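Local coordinates for lipoprotein (Actinomyces odontolyticus, PDB 3UP9) that probably binds L-methionine as the substrate-binding lipoprotein of a bacterial uptake system, and here holds selenomethionine in its pocket, at residues A[20-25]-A[37-42]; A[63-68]-A[201-206]; A[81-86]-A[222-227]. All coordinates share one frame; numbering follows the deposited sequence.

Interaction 1: A[20-25]-A[37-42]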
loop_
_atom_site.group_PDB
_atom_site.type_symbol
_atom_site.label_atom_id
_atom_site.label_comp_id
_atom_site.label_asym_id
_atom_site.label_seq_id
_atom_site.Cartn_x
_atom_site.Cartn_y
_atom_site.Cartn_z
ATOM N N LYS A 20 -4.492 -9.472 7.934
ATOM C CA LYS A 20 -3.781 -10.417 8.835
ATOM C C LYS A 20 -3.343 -9.769 10.178
ATOM O O LYS A 20 -3.493 -10.348 11.252
ATOM C CB LYS A 20 -2.566 -11.037 8.133
ATOM C CG LYS A 20 -2.915 -11.873 6.934
ATOM C CD LYS A 20 -1.749 -12.716 6.419
ATOM C CE LYS A 20 -2.185 -13.878 5.499
ATOM N NZ LYS A 20 -2.226 -15.276 6.071
ATOM N N ILE A 21 -2.774 -8.579 10.114
ATOM C CA ILE A 21 -2.346 -7.821 11.303
ATOM C C ILE A 21 -3.578 -7.558 12.165
ATOM O O ILE A 21 -3.544 -7.767 13.372
ATOM C CB ILE A 21 -1.663 -6.472 10.924
ATOM C CG1 ILE A 21 -0.346 -6.696 10.178
ATOM C CG2 ILE A 21 -1.408 -5.602 12.132
ATOM C CD1 ILE A 21 0.109 -5.405 9.463
ATOM N N LEU A 22 -4.686 -7.145 11.540
ATOM C CA LEU A 22 -5.934 -6.862 12.296
ATOM C C LEU A 22 -6.524 -8.130 12.929
ATOM O O LEU A 22 -7.160 -8.032 13.960
ATOM C CB LEU A 22 -7.002 -6.158 11.456
ATOM C CG LEU A 22 -6.729 -4.747 10.936
ATOM C CD1 LEU A 22 -7.882 -4.360 10.023
ATOM C CD2 LEU A 22 -6.507 -3.764 12.092
ATOM N N THR A 23 -6.254 -9.301 12.336
ATOM C CA THR A 23 -6.810 -10.554 12.802
ATOM C C THR A 23 -5.948 -10.995 14.024
ATOM O O THR A 23 -6.516 -11.375 15.048
ATOM C CB THR A 23 -6.898 -11.589 11.671
ATOM O OG1 THR A 23 -7.784 -11.095 10.656
ATOM C CG2 THR A 23 -7.424 -12.961 12.163
ATOM N N TYR A 24 -4.616 -10.842 13.945
ATOM C CA TYR A 24 -3.771 -11.059 15.105
ATOM C C TYR A 24 -4.276 -10.216 16.291
ATOM O O TYR A 24 -4.505 -10.727 17.386
ATOM C CB TYR A 24 -2.286 -10.789 14.807
ATOM C CG TYR A 24 -1.488 -10.766 16.068
ATOM C CD1 TYR A 24 -1.131 -11.932 16.702
ATOM C CD2 TYR A 24 -1.199 -9.585 16.682
ATOM C CE1 TYR A 24 -0.397 -11.910 17.883
ATOM C CE2 TYR A 24 -0.524 -9.542 17.872
ATOM C CZ TYR A 24 -0.103 -10.693 18.460
ATOM O OH TYR A 24 0.559 -10.613 19.665
ATOM N N ILE A 25 -4.509 -8.936 16.044
ATOM C CA ILE A 25 -4.994 -8.034 17.094
ATOM C C ILE A 25 -6.355 -8.517 17.619
ATOM O O ILE A 25 -6.586 -8.653 18.799
ATOM C CB ILE A 25 -5.120 -6.569 16.610
ATOM C CG1 ILE A 25 -3.740 -5.974 16.363
ATOM C CG2 ILE A 25 -5.926 -5.737 17.599
ATOM C CD1 ILE A 25 -3.711 -4.634 15.630
ATOM N N LEU A 37 -13.197 -6.263 16.802
ATOM C CA LEU A 37 -13.030 -5.866 15.419
ATOM C C LEU A 37 -13.918 -6.639 14.453
ATOM O O LEU A 37 -13.988 -7.844 14.482
ATOM C CB LEU A 37 -11.570 -5.956 14.985
ATOM C CG LEU A 37 -10.501 -5.152 15.745
ATOM C CD1 LEU A 37 -9.161 -5.447 15.083
ATOM C CD2 LEU A 37 -10.855 -3.676 15.765
ATOM N N ASP A 38 -14.554 -5.915 13.553
ATOM C CA ASP A 38 -15.284 -6.503 12.405
ATOM C C ASP A 38 -14.450 -6.185 11.152
ATOM O O ASP A 38 -14.570 -5.117 10.618
ATOM C CB ASP A 38 -16.680 -5.872 12.270
ATOM C CG ASP A 38 -17.704 -6.452 13.240
ATOM O OD1 ASP A 38 -17.323 -7.313 14.044
ATOM O OD2 ASP A 38 -18.915 -6.063 13.166
ATOM N N ILE A 39 -13.599 -7.125 10.710
ATOM C CA ILE A 39 -12.697 -6.878 9.618
ATOM C C ILE A 39 -13.459 -7.107 8.324
ATOM O O ILE A 39 -14.036 -8.156 8.148
ATOM C CB ILE A 39 -11.400 -7.734 9.697
ATOM C CG1 ILE A 39 -10.689 -7.510 11.052
ATOM C CG2 ILE A 39 -10.433 -7.362 8.578
ATOM C CD1 ILE A 39 -9.840 -8.657 11.552
ATOM N N VAL A 40 -13.379 -6.133 7.416
ATOM C CA VAL A 40 -13.922 -6.228 6.055
ATOM C C VAL A 40 -12.763 -6.085 5.078
ATOM O O VAL A 40 -11.984 -5.105 5.120
ATOM C CB VAL A 40 -15.034 -5.195 5.794
ATOM C CG1 VAL A 40 -15.562 -5.378 4.370
ATOM C CG2 VAL A 40 -16.126 -5.371 6.853
ATOM N N GLU A 41 -12.590 -7.097 4.222
ATOM C CA GLU A 41 -11.457 -7.140 3.304
ATOM C C GLU A 41 -11.832 -6.444 1.990
ATOM O O GLU A 41 -13.001 -6.482 1.557
ATOM C CB GLU A 41 -11.013 -8.592 3.107
ATOM C CG GLU A 41 -10.371 -9.117 4.368
ATOM C CD GLU A 41 -9.735 -10.474 4.229
ATOM O OE1 GLU A 41 -9.558 -11.007 3.101
ATOM O OE2 GLU A 41 -9.409 -11.000 5.316
ATOM N N TYR A 42 -10.891 -5.682 1.440
ATOM C CA TYR A 42 -11.145 -4.902 0.212
ATOM C C TYR A 42 -9.961 -5.250 -0.663
ATOM O O TYR A 42 -8.857 -5.485 -0.128
ATOM C CB TYR A 42 -11.189 -3.409 0.513
ATOM C CG TYR A 42 -12.508 -2.865 0.991
ATOM C CD1 TYR A 42 -13.455 -2.398 0.088
ATOM C CD2 TYR A 42 -12.831 -2.818 2.370
ATOM C CE1 TYR A 42 -14.688 -1.915 0.530
ATOM C CE2 TYR A 42 -14.057 -2.329 2.811
ATOM C CZ TYR A 42 -14.980 -1.887 1.890
ATOM O OH TYR A 42 -16.196 -1.436 2.320
#

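Interaction 2: A[63-68]-A[201-206]. With MSE (selenomethionine), chain B.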
loop_
_atom_site.group_PDB
_atom_site.type_symbol
_atom_site.label_atom_id
_atom_site.label_comp_id
_atom_site.label_asym_id
_atom_site.label_seq_id
_atom_site.Cartn_x
_atom_site.Cartn_y
_atom_site.Cartn_z
ATOM N N GLN A 63 -3.855 2.220 3.507
ATOM C CA GLN A 63 -3.290 3.260 2.688
ATOM C C GLN A 63 -2.068 3.959 3.322
ATOM O O GLN A 63 -1.847 3.895 4.529
ATOM C CB GLN A 63 -4.374 4.250 2.275
ATOM C CG GLN A 63 -4.692 5.324 3.268
ATOM C CD GLN A 63 -5.991 6.005 2.949
ATOM O OE1 GLN A 63 -6.054 6.784 2.012
ATOM N NE2 GLN A 63 -7.032 5.717 3.726
ATOM N N THR A 64 -1.275 4.574 2.459
ATOM C CA THR A 64 -0.037 5.210 2.792
ATOM C C THR A 64 -0.379 6.670 2.993
ATOM O O THR A 64 -1.389 7.157 2.521
ATOM C CB THR A 64 1.047 5.043 1.666
ATOM O OG1 THR A 64 0.600 5.691 0.431
ATOM C CG2 THR A 64 1.369 3.544 1.382
ATOM N N VAL A 65 0.507 7.362 3.698
ATOM C CA VAL A 65 0.351 8.766 4.027
ATOM C C VAL A 65 0.277 9.621 2.776
ATOM O O VAL A 65 -0.589 10.471 2.697
ATOM C CB VAL A 65 1.388 9.235 5.102
ATOM C CG1 VAL A 65 1.637 10.768 5.049
ATOM C CG2 VAL A 65 0.927 8.800 6.491
ATOM N N PRO A 66 1.160 9.411 1.788
ATOM C CA PRO A 66 1.028 10.165 0.551
ATOM C C PRO A 66 -0.262 9.930 -0.274
ATOM O O PRO A 66 -0.817 10.877 -0.847
ATOM C CB PRO A 66 2.269 9.754 -0.245
ATOM C CG PRO A 66 3.266 9.269 0.771
ATOM C CD PRO A 66 2.393 8.592 1.791
ATOM N N TYR A 67 -0.731 8.697 -0.352
ATOM C CA TYR A 67 -1.979 8.405 -1.010
ATOM C C TYR A 67 -3.136 9.105 -0.292
ATOM O O TYR A 67 -4.017 9.687 -0.955
ATOM C CB TYR A 67 -2.191 6.884 -1.047
ATOM C CG TYR A 67 -3.516 6.471 -1.641
ATOM C CD1 TYR A 67 -4.682 6.473 -0.864
ATOM C CD2 TYR A 67 -3.613 6.073 -2.962
ATOM C CE1 TYR A 67 -5.901 6.087 -1.405
ATOM C CE2 TYR A 67 -4.835 5.684 -3.492
ATOM C CZ TYR A 67 -5.982 5.709 -2.718
ATOM O OH TYR A 67 -7.232 5.376 -3.262
ATOM N N LEU A 68 -3.146 9.043 1.049
ATOM C CA LEU A 68 -4.173 9.727 1.856
ATOM C C LEU A 68 -4.189 11.229 1.584
ATOM O O LEU A 68 -5.244 11.802 1.379
ATOM C CB LEU A 68 -4.007 9.430 3.362
ATOM C CG LEU A 68 -4.909 10.213 4.359
ATOM C CD1 LEU A 68 -6.383 9.868 4.135
ATOM C CD2 LEU A 68 -4.483 9.889 5.801
ATOM N N VAL A 201 4.521 5.171 4.553
ATOM C CA VAL A 201 4.086 4.339 5.672
ATOM C C VAL A 201 2.547 4.214 5.684
ATOM O O VAL A 201 1.793 5.156 5.395
ATOM C CB VAL A 201 4.604 4.881 7.022
ATOM C CG1 VAL A 201 6.133 4.835 7.063
ATOM C CG2 VAL A 201 4.081 6.293 7.292
ATOM N N ASN A 202 2.098 3.028 6.074
ATOM C CA ASN A 202 0.695 2.666 6.131
ATOM C C ASN A 202 0.028 3.020 7.460
ATOM O O ASN A 202 0.517 2.680 8.512
ATOM C CB ASN A 202 0.542 1.152 5.909
ATOM C CG ASN A 202 0.754 0.747 4.480
ATOM O OD1 ASN A 202 -0.219 0.482 3.747
ATOM N ND2 ASN A 202 2.033 0.645 4.079
ATOM N N VAL A 203 -1.129 3.666 7.394
ATOM C CA VAL A 203 -1.766 4.252 8.562
ATOM C C VAL A 203 -3.221 3.846 8.711
ATOM O O VAL A 203 -3.881 3.486 7.736
ATOM C CB VAL A 203 -1.608 5.823 8.533
ATOM C CG1 VAL A 203 -0.154 6.202 8.820
ATOM C CG2 VAL A 203 -2.074 6.393 7.207
ATOM N N LEU A 204 -3.690 3.885 9.966
ATOM C CA LEU A 204 -5.119 3.718 10.321
ATOM C C LEU A 204 -5.769 5.054 9.988
ATOM O O LEU A 204 -5.202 6.100 10.321
ATOM C CB LEU A 204 -5.314 3.395 11.835
ATOM C CG LEU A 204 -6.756 3.108 12.256
ATOM C CD1 LEU A 204 -7.240 1.742 11.822
ATOM C CD2 LEU A 204 -6.855 3.195 13.769
ATOM N N VAL A 205 -6.895 5.039 9.278
ATOM C CA VAL A 205 -7.584 6.291 8.888
ATOM C C VAL A 205 -9.005 6.149 9.341
ATOM O O VAL A 205 -9.583 5.079 9.230
ATOM C CB VAL A 205 -7.471 6.620 7.355
ATOM C CG1 VAL A 205 -8.297 7.844 6.962
ATOM C CG2 VAL A 205 -6.019 6.730 6.925
ATOM N N TRP A 206 -9.545 7.230 9.890
ATOM C CA TRP A 206 -10.940 7.317 10.278
ATOM C C TRP A 206 -11.502 8.707 9.940
ATOM O O TRP A 206 -10.779 9.627 9.525
ATOM C CB TRP A 206 -11.078 6.950 11.765
ATOM C CG TRP A 206 -10.399 7.915 12.709
ATOM C CD1 TRP A 206 -10.971 9.028 13.321
ATOM C CD2 TRP A 206 -8.985 7.941 13.120
ATOM N NE1 TRP A 206 -10.053 9.709 14.045
ATOM C CE2 TRP A 206 -8.838 9.112 13.981
ATOM C CE3 TRP A 206 -7.844 7.151 12.843
ATOM C CZ2 TRP A 206 -7.617 9.446 14.579
ATOM C CZ3 TRP A 206 -6.625 7.503 13.441
ATOM C CH2 TRP A 206 -6.519 8.633 14.284
HETATM N N MSE B 300 -0.370 -1.208 0.909
HETATM C CA MSE B 300 0.058 -0.228 -0.114
HETATM C C MSE B 300 1.482 0.240 0.065
HETATM O O MSE B 300 1.963 0.351 1.224
HETATM O OXT MSE B 300 2.114 0.504 -0.970
HETATM C CB MSE B 300 -0.844 0.979 -0.081
HETATM C CG MSE B 300 -0.569 2.018 -1.213
HETATM SE SE MSE B 300 -1.760 3.510 -1.052
HETATM C CE MSE B 300 -3.572 2.660 -1.086
HETATM O O HOH W 1 -5.650 3.223 5.809
#

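Interaction 3: A[81-86]-A[222-227]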
loop_
_atom_site.group_PDB
_atom_site.type_symbol
_atom_site.label_atom_id
_atom_site.label_comp_id
_atom_site.label_asym_id
_atom_site.label_seq_id
_atom_site.Cartn_x
_atom_site.Cartn_y
_atom_site.Cartn_z
ATOM N N ALA A 81 -5.624 10.529 10.417
ATOM C CA ALA A 81 -4.723 9.382 10.353
ATOM C C ALA A 81 -3.822 9.266 11.594
ATOM O O ALA A 81 -3.450 10.251 12.286
ATOM C CB ALA A 81 -3.879 9.410 9.109
ATOM N N GLY A 82 -3.470 8.016 11.825
ATOM C CA GLY A 82 -2.564 7.612 12.851
ATOM C C GLY A 82 -1.144 7.568 12.393
ATOM O O GLY A 82 -0.845 7.936 11.256
ATOM N N GLU A 83 -0.284 7.144 13.316
ATOM C CA GLU A 83 1.140 6.943 13.082
ATOM C C GLU A 83 1.420 5.786 12.118
ATOM O O GLU A 83 0.710 4.818 12.093
ATOM C CB GLU A 83 1.808 6.566 14.388
ATOM C CG GLU A 83 1.948 7.657 15.410
ATOM C CD GLU A 83 2.663 7.172 16.673
ATOM O OE1 GLU A 83 3.863 6.800 16.544
ATOM O OE2 GLU A 83 2.014 7.178 17.763
ATOM N N GLY A 84 2.522 5.859 11.405
ATOM C CA GLY A 84 2.998 4.789 10.550
ATOM C C GLY A 84 3.054 3.474 11.289
ATOM O O GLY A 84 3.608 3.355 12.392
ATOM N N ILE A 85 2.436 2.490 10.698
ATOM C CA ILE A 85 2.507 1.131 11.220
ATOM C C ILE A 85 3.598 0.301 10.523
ATOM O O ILE A 85 4.435 -0.277 11.189
ATOM C CB ILE A 85 1.126 0.445 11.139
ATOM C CG1 ILE A 85 0.176 1.304 11.991
ATOM C CG2 ILE A 85 1.183 -1.070 11.604
ATOM C CD1 ILE A 85 -1.240 1.210 11.476
ATOM N N HIS A 86 3.559 0.259 9.201
ATOM C CA HIS A 86 4.525 -0.460 8.433
ATOM C C HIS A 86 4.676 0.121 7.047
ATOM O O HIS A 86 3.820 0.855 6.573
ATOM C CB HIS A 86 4.115 -1.910 8.299
ATOM C CG HIS A 86 2.902 -2.120 7.431
ATOM N ND1 HIS A 86 1.675 -2.172 7.930
ATOM C CD2 HIS A 86 2.779 -2.280 6.068
ATOM C CE1 HIS A 86 0.792 -2.354 6.928
ATOM N NE2 HIS A 86 1.475 -2.435 5.794
ATOM N N LEU A 222 -3.014 -0.454 19.908
ATOM C CA LEU A 222 -2.723 -1.878 19.649
ATOM C C LEU A 222 -1.865 -2.115 18.362
ATOM O O LEU A 222 -0.900 -2.910 18.362
ATOM C CB LEU A 222 -4.027 -2.725 19.651
ATOM C CG LEU A 222 -4.888 -2.744 20.919
ATOM C CD1 LEU A 222 -6.127 -3.580 20.667
ATOM C CD2 LEU A 222 -4.129 -3.196 22.170
ATOM N N LEU A 223 -2.187 -1.389 17.286
ATOM C CA LEU A 223 -1.429 -1.434 16.022
ATOM C C LEU A 223 0.028 -0.964 16.129
ATOM O O LEU A 223 0.827 -1.304 15.280
ATOM C CB LEU A 223 -2.137 -0.615 14.945
ATOM C CG LEU A 223 -3.233 -1.257 14.104
ATOM C CD1 LEU A 223 -4.034 -0.156 13.418
ATOM C CD2 LEU A 223 -2.647 -2.229 13.099
ATOM N N HIS A 224 0.341 -0.159 17.149
ATOM C CA HIS A 224 1.721 0.312 17.405
ATOM C C HIS A 224 2.289 -0.259 18.633
ATOM O O HIS A 224 3.150 0.302 19.232
ATOM C CB HIS A 224 1.794 1.809 17.517
ATOM C CG HIS A 224 1.532 2.468 16.250
ATOM N ND1 HIS A 224 0.301 2.625 15.794
ATOM C CD2 HIS A 224 2.390 2.964 15.291
ATOM C CE1 HIS A 224 0.344 3.203 14.598
ATOM N NE2 HIS A 224 1.629 3.435 14.296
ATOM N N SER A 225 1.815 -1.449 19.012
ATOM C CA SER A 225 2.347 -2.174 20.148
ATOM C C SER A 225 3.563 -3.024 19.776
ATOM O O SER A 225 3.806 -3.282 18.608
ATOM C CB SER A 225 1.278 -3.098 20.750
ATOM O OG SER A 225 0.890 -4.126 19.849
ATOM N N ASP A 226 4.288 -3.485 20.803
ATOM C CA ASP A 226 5.440 -4.372 20.657
ATOM C C ASP A 226 4.957 -5.727 20.131
ATOM O O ASP A 226 5.625 -6.376 19.337
ATOM C CB ASP A 226 6.178 -4.543 22.002
ATOM C CG ASP A 226 7.692 -4.712 21.836
ATOM O OD1 ASP A 226 8.160 -5.795 21.402
ATOM O OD2 ASP A 226 8.420 -3.742 22.155
ATOM N N GLU A 227 3.790 -6.139 20.577
ATOM C CA GLU A 227 3.141 -7.391 20.108
ATOM C C GLU A 227 2.864 -7.393 18.600
ATOM O O GLU A 227 3.230 -8.340 17.867
ATOM C CB GLU A 227 1.847 -7.682 20.901
ATOM C CG GLU A 227 2.086 -8.038 22.376
ATOM C CD GLU A 227 2.211 -6.818 23.311
ATOM O OE1 GLU A 227 2.240 -5.644 22.890
ATOM O OE2 GLU A 227 2.310 -7.030 24.536
#

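Interaction 1: A[20-25]-A[37-42]
The flat group at this contact is the peptide carbonyl of Leu22, met by two methyl ends from the strand; no aromatic ring takes part. Ile39 CD1 lies 3.6 Å from Leu22 C. Leu37 CD1 comes to 3.5 Å from Leu22 O. The Tyr24 ring stacks instead on Tyr231 of helix 226-235.

The rest is apolar packing. Ile39 reaches the helix with its CG1-CD1 branch. Its CG1 is anti to the carbonyl carbon (chi1 -56°). Ile39 CD1 stands 3.8 Å from Leu22 CB, while Ile39 CG2 faces Leu22 CD1 at 4.2 Å. The two side chains cross obliquely, and both branches of Ile39 touch Leu22. Thr23 crosses Ile39 at about a right angle, with OG1 3.3 Å from Ile39 CD1. That hydroxyl has its polar partner within the helix, at Ala19 O. About one turn on from Leu22, Ile25 offers CG2 to Leu37 CD1 at 4.1 Å. Ile25 and Leu37 also pack against helix 213-223, on Leu222 and Leu223 and on Leu219 respectively.

Helix and strand run nearly antiparallel, at 163°, with their axes 9.3 Å apart. Strand 7-13 precedes helix 15-28 and pairs in parallel with strand 35-41. The three form a beta-alpha-beta crossover of the kind that builds the lobes of periplasmic-type binding proteins. Leu22 also touches Val11 and Ala13 of the first strand, and the helix thus rests on both strands.

No hydrogen bond joins the two segments. The carbonyls of Lys20 and Ile21 are bonded within the helix. Just past the helical segment, Asn26 OD1 accepts from Leu37 N and ties helix 15-28 to the strand. Between the segments themselves, the contact implies burial of apolar surface.

Interaction 2: A[63-68]-A[201-206]
Gln63 runs across Val205 at about a right angle. Its CB faces the ligand, 3.8 Å from the CE methyl of the selenomethionine. CG sits between the backbone N and the carbonyl carbon (chi1 84°), a crowded position. From there CG, CD and NE2 all pass the same methyl, Val205 CG2. NE2 comes closest, 3.5 Å from Val205 CG2, and donates a hydrogen bond to Asn49 OD1. OE1 lies at the edge of the Tyr67 ring, in its plane.

Around this chain, strand 59-64 pairs antiparallel with strand 201-207. Val203 N donates to Gln63 O at 3.0 Å. Val65 N donates to Val201 O at 3.1 Å. Between them, Thr64 and Asn202 form a non-hydrogen-bonded pair. A water spans Gln63 N and Val203 O. Val65 CG2 packs on Val203 CG1 at 3.7 Å. Leu68 and Val205 meet tip to tip, CD2 to CG2.

The Thr64-Asn202 face lines the ligand pocket. Asn202 ND2 donates to the ligand carboxylate O at 2.9 Å and also to His86 O. Asn202 OD1 accepts a weak bond from the ligand N at 3.3 Å and a bond from His18 NE2. Thr64 CG2 rests against the carboxylate. Thr64 is also the N-cap of helix 65-75, its OG1 accepting a weak bond from Tyr67 N. The ligand CE lies over the centre of one face of the Tyr67 ring, 3.7 Å above its plane.

The contact splits the ligand by chemistry. The Asn202 amide, its rotation fixed by His18 and His86, holds the carboxylate O and, weakly, the amino group. Glu88, Arg120 and Asn174 also bond the ligand. The methyl end meets Tyr67 and Gln63 CB, consistent with selection for a methionine-like side chain.

Interaction 3: A[81-86]-A[222-227]
His224 meets the backbone of Glu83 and Gly84 through hydrogen bonds from its ring nitrogen. His224 NE2 donates to Glu83 O at 2.8 Å and to Gly84 O at 2.7 Å. Both bonds are weak, bent to 123° and 126° at the hydrogen, as expected when one N-H is shared between two carbonyls. Both oxygens lie at the ring edge, near its plane. The other nitrogen, ND1, is bonded to Glu220 O within the preceding helix. The ring is thus tied at both nitrogens, although His224 was modelled in two conformers and this describes one. The same Glu220 binds Glu83 N through its carboxylate.

Van der Waals contact accompanies these bonds. In this conformer Ile85 CG1 approaches His224 CE1 and Glu83 CB approaches NE2, both closely, so the details there are doubtful. Ile85 and His224 cross at about a right angle. The ring also meets Phe245, at the C-terminus of the chain.

The contact belongs to one lobe of the periplasmic-binding-protein fold of the NlpA family. Loop 82-85 leads from strand 79-81 to strand 86-87, two strands of that lobe's sheet that both pair with strand 201-207. Packed on this loop is the turn where helix 213-223 gives way to helix 226-235. His224 is the first residue to leave helical geometry. Ser225 is the N-cap of the second helix, its OG bonded to Val228 N. Ser225 OG also donates to Leu222 O at 2.6 Å, in the carbonyl plane. Leu222 O accepts from Ser225 N as well.

Apolar packing is carried by Ile85 and Leu223. Ile85 CD1 lies 3.7 Å from Leu223 CD1. Both side chains also touch Phe61 of strand 59-64, and Leu223 reaches Ile21 and Ile25 of helix 15-28.

Overall arrangement
Interactions 1 and 2 reach the same sheet, with centres 16 Å apart and no touch; their nearest atoms are about 6 Å apart. Interaction 3 joins both. Its Leu223 CD2 packs 3.6 Å from Ile25 CD1 of interaction 1. Toward interaction 2, His86 O lies 2.8 Å from Asn202 N and Ile85 N 2.9 Å from Asn202 O, both probable hydrogen bonds. Interaction 2 holds four residues of the selenomethionine pocket. The Ile85 side chain is about 10 Å from the ligand and that of Leu22 about 12 Å. His86 brings interaction 3 into the second shell of the pocket: its ring bonds Glu88, which is hydrogen-bonded to the ligand.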